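Local coordinates for protein E1 (Kluyveromyces marxianus, PDB 3VX6) that is the N-terminal domain of the E1-like enzyme that activates the ubiquitin-like proteins Atg8 and Atg12 for their conjugation in autophagy and cytoplasm-to-vacuole transport, at residues 15-20 / 136-141. Numbering follows the deposited sequence.
Sequences FQSFVD and FYYWIC
Phe15, Ser17 and Val19 face Ile140 and Tyr138 where the axes of strands 16-19 and 136-141 approach to 8.3 Å, running at 138° to each other and sharing no hydrogen bonds, so side chains of 15-20 meet side chains and, at Phe15, backbone of 136-141. Ile140 is the hub: its branched chain offers CG2 to the CE2–CZ side of the Phe15 ring, while CD1, anti to CA (chi2 -180°), reaches CB of Ser17 and lies 4.0 Å from CG1 of Val19. The small Ser17 lets that methyl come up against its CB, and its buried hydroxyl is satisfied by a hydrogen bond to Glu263. The CZ of Phe15 lies 3.8 Å from N of Cys141. Val19 and Tyr138 meet tip to tip, their CA atoms 9.6 Å apart, and the long tyrosine covers most of the distance to the short valine. The Tyr138 ring also meets Phe24 of helix 21-33 edge-to-face. An alanine in place of Tyr138 would probably leave the methyls of Val19 without their aromatic partner and open a gap beside Phe24. Strand 16-19 pairs in parallel with 59-62, whose Leu62 touches Val19 and Ile140, while Met125 of strand 123-130 packs against Tyr138 and Ile140, and Asp20 caps helix 21-33.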
loop_
_atom_site.group_PDB
_atom_site.type_symbol
_atom_site.label_atom_id
_atom_site.label_comp_id
_atom_site.label_asym_id
_atom_site.label_seq_id
_atom_site.Cartn_x
_atom_site.Cartn_y
_atom_site.Cartn_z
ATOM N N PHE A 15 5.307 -2.386 -3.572
ATOM C CA PHE A 15 4.794 -2.468 -4.934
ATOM C C PHE A 15 5.871 -2.037 -5.914
ATOM O O PHE A 15 6.880 -1.432 -5.538
ATOM C CB PHE A 15 3.648 -1.485 -5.111
ATOM C CG PHE A 15 4.112 -0.046 -5.086
ATOM C CD1 PHE A 15 4.660 0.499 -3.923
ATOM C CD2 PHE A 15 4.125 0.721 -6.250
ATOM C CE1 PHE A 15 5.219 1.779 -3.921
ATOM C CE2 PHE A 15 4.683 2.001 -6.254
ATOM C CZ PHE A 15 5.232 2.530 -5.090
ATOM N N GLN A 16 5.625 -2.350 -7.180
ATOM C CA GLN A 16 6.487 -1.945 -8.283
ATOM C C GLN A 16 5.499 -1.308 -9.251
ATOM O O GLN A 16 4.533 -1.943 -9.677
ATOM C CB GLN A 16 7.176 -3.135 -8.944
ATOM C CG GLN A 16 7.951 -2.744 -10.192
ATOM C CD GLN A 16 8.955 -3.799 -10.631
ATOM O OE1 GLN A 16 9.522 -3.717 -11.722
ATOM N NE2 GLN A 16 9.187 -4.792 -9.776
ATOM N N SER A 17 5.718 -0.041 -9.570
ATOM C CA SER A 17 4.804 0.640 -10.461
ATOM C C SER A 17 4.959 0.173 -11.897
ATOM O O SER A 17 6.030 -0.270 -12.338
ATOM C CB SER A 17 4.992 2.159 -10.387
ATOM O OG SER A 17 6.219 2.571 -10.956
ATOM N N PHE A 18 3.854 0.251 -12.616
ATOM C CA PHE A 18 3.822 -0.111 -14.015
ATOM C C PHE A 18 2.881 0.856 -14.638
ATOM O O PHE A 18 1.671 0.621 -14.688
ATOM C CB PHE A 18 3.322 -1.533 -14.207
ATOM C CG PHE A 18 4.411 -2.538 -14.170
ATOM C CD1 PHE A 18 5.273 -2.665 -15.253
ATOM C CD2 PHE A 18 4.630 -3.299 -13.034
ATOM C CE1 PHE A 18 6.343 -3.533 -15.209
ATOM C CE2 PHE A 18 5.695 -4.170 -12.975
ATOM C CZ PHE A 18 6.561 -4.290 -14.067
ATOM N N VAL A 19 3.438 1.975 -15.080
ATOM C CA VAL A 19 2.614 2.987 -15.696
ATOM C C VAL A 19 2.729 2.905 -17.210
ATOM O O VAL A 19 3.698 3.372 -17.815
ATOM C CB VAL A 19 2.989 4.393 -15.184
ATOM C CG1 VAL A 19 2.997 4.396 -13.668
ATOM C CG2 VAL A 19 4.347 4.802 -15.702
ATOM N N ASP A 20 1.734 2.266 -17.811
ATOM C CA ASP A 20 1.684 2.149 -19.254
ATOM C C ASP A 20 1.568 3.586 -19.754
ATOM O O ASP A 20 0.981 4.437 -19.074
ATOM C CB ASP A 20 0.450 1.347 -19.685
ATOM C CG ASP A 20 0.418 1.085 -21.181
ATOM O OD1 ASP A 20 0.415 2.064 -21.963
ATOM O OD2 ASP A 20 0.400 -0.103 -21.576
ATOM N N PHE A 136 7.034 12.855 -18.983
ATOM C CA PHE A 136 6.244 12.696 -17.771
ATOM C C PHE A 136 7.041 12.252 -16.571
ATOM O O PHE A 136 7.409 11.094 -16.470
ATOM C CB PHE A 136 5.127 11.699 -18.023
ATOM C CG PHE A 136 4.215 12.114 -19.118
ATOM C CD1 PHE A 136 2.992 12.718 -18.833
ATOM C CD2 PHE A 136 4.599 11.959 -20.446
ATOM C CE1 PHE A 136 2.164 13.164 -19.854
ATOM C CE2 PHE A 136 3.779 12.403 -21.473
ATOM C CZ PHE A 136 2.557 13.008 -21.175
ATOM N N TYR A 137 7.287 13.185 -15.658
ATOM C CA TYR A 137 8.022 12.907 -14.439
ATOM C C TYR A 137 7.018 12.442 -13.380
ATOM O O TYR A 137 5.982 13.069 -13.187
ATOM C CB TYR A 137 8.721 14.179 -13.969
ATOM C CG TYR A 137 9.568 14.834 -15.040
ATOM C CD1 TYR A 137 10.963 14.813 -14.970
ATOM C CD2 TYR A 137 8.974 15.451 -16.147
ATOM C CE1 TYR A 137 11.748 15.389 -15.980
ATOM C CE2 TYR A 137 9.751 16.028 -17.165
ATOM C CZ TYR A 137 11.133 15.989 -17.072
ATOM O OH TYR A 137 11.894 16.522 -18.081
ATOM N N TYR A 138 7.295 11.331 -12.710
ATOM C CA TYR A 138 6.384 10.870 -11.674
ATOM C C TYR A 138 7.086 10.108 -10.582
ATOM O O TYR A 138 8.226 9.665 -10.732
ATOM C CB TYR A 138 5.285 9.990 -12.241
ATOM C CG TYR A 138 5.779 8.720 -12.858
ATOM C CD1 TYR A 138 6.499 8.748 -14.046
ATOM C CD2 TYR A 138 5.486 7.480 -12.284
ATOM C CE1 TYR A 138 6.913 7.582 -14.658
ATOM C CE2 TYR A 138 5.894 6.295 -12.889
ATOM C CZ TYR A 138 6.609 6.356 -14.082
ATOM O OH TYR A 138 7.024 5.207 -14.719
ATOM N N TRP A 139 6.377 9.958 -9.472
ATOM C CA TRP A 139 6.906 9.266 -8.328
ATOM C C TRP A 139 5.758 8.662 -7.549
ATOM O O TRP A 139 4.853 9.371 -7.099
ATOM C CB TRP A 139 7.662 10.243 -7.449
ATOM C CG TRP A 139 8.734 9.596 -6.666
ATOM C CD1 TRP A 139 8.929 8.258 -6.486
ATOM C CD2 TRP A 139 9.788 10.254 -5.964
ATOM N NE1 TRP A 139 10.042 8.044 -5.719
ATOM C CE2 TRP A 139 10.591 9.254 -5.384
ATOM C CE3 TRP A 139 10.133 11.598 -5.768
ATOM C CZ2 TRP A 139 11.720 9.550 -4.620
ATOM C CZ3 TRP A 139 11.256 11.891 -5.008
ATOM C CH2 TRP A 139 12.037 10.870 -4.444
ATOM N N ILE A 140 5.789 7.345 -7.395
ATOM C CA ILE A 140 4.739 6.670 -6.663
ATOM C C ILE A 140 5.278 6.223 -5.322
ATOM O O ILE A 140 6.473 5.942 -5.182
ATOM C CB ILE A 140 4.219 5.445 -7.426
ATOM C CG1 ILE A 140 3.728 5.872 -8.811
ATOM C CG2 ILE A 140 3.089 4.791 -6.647
ATOM C CD1 ILE A 140 3.181 4.737 -9.665
ATOM N N CYS A 141 4.392 6.195 -4.331
ATOM C CA CYS A 141 4.747 5.755 -2.994
ATOM C C CYS A 141 3.535 5.078 -2.388
ATOM O O CYS A 141 2.395 5.426 -2.685
ATOM C CB CYS A 141 5.168 6.929 -2.104
ATOM S SG CYS A 141 3.815 7.902 -1.383
#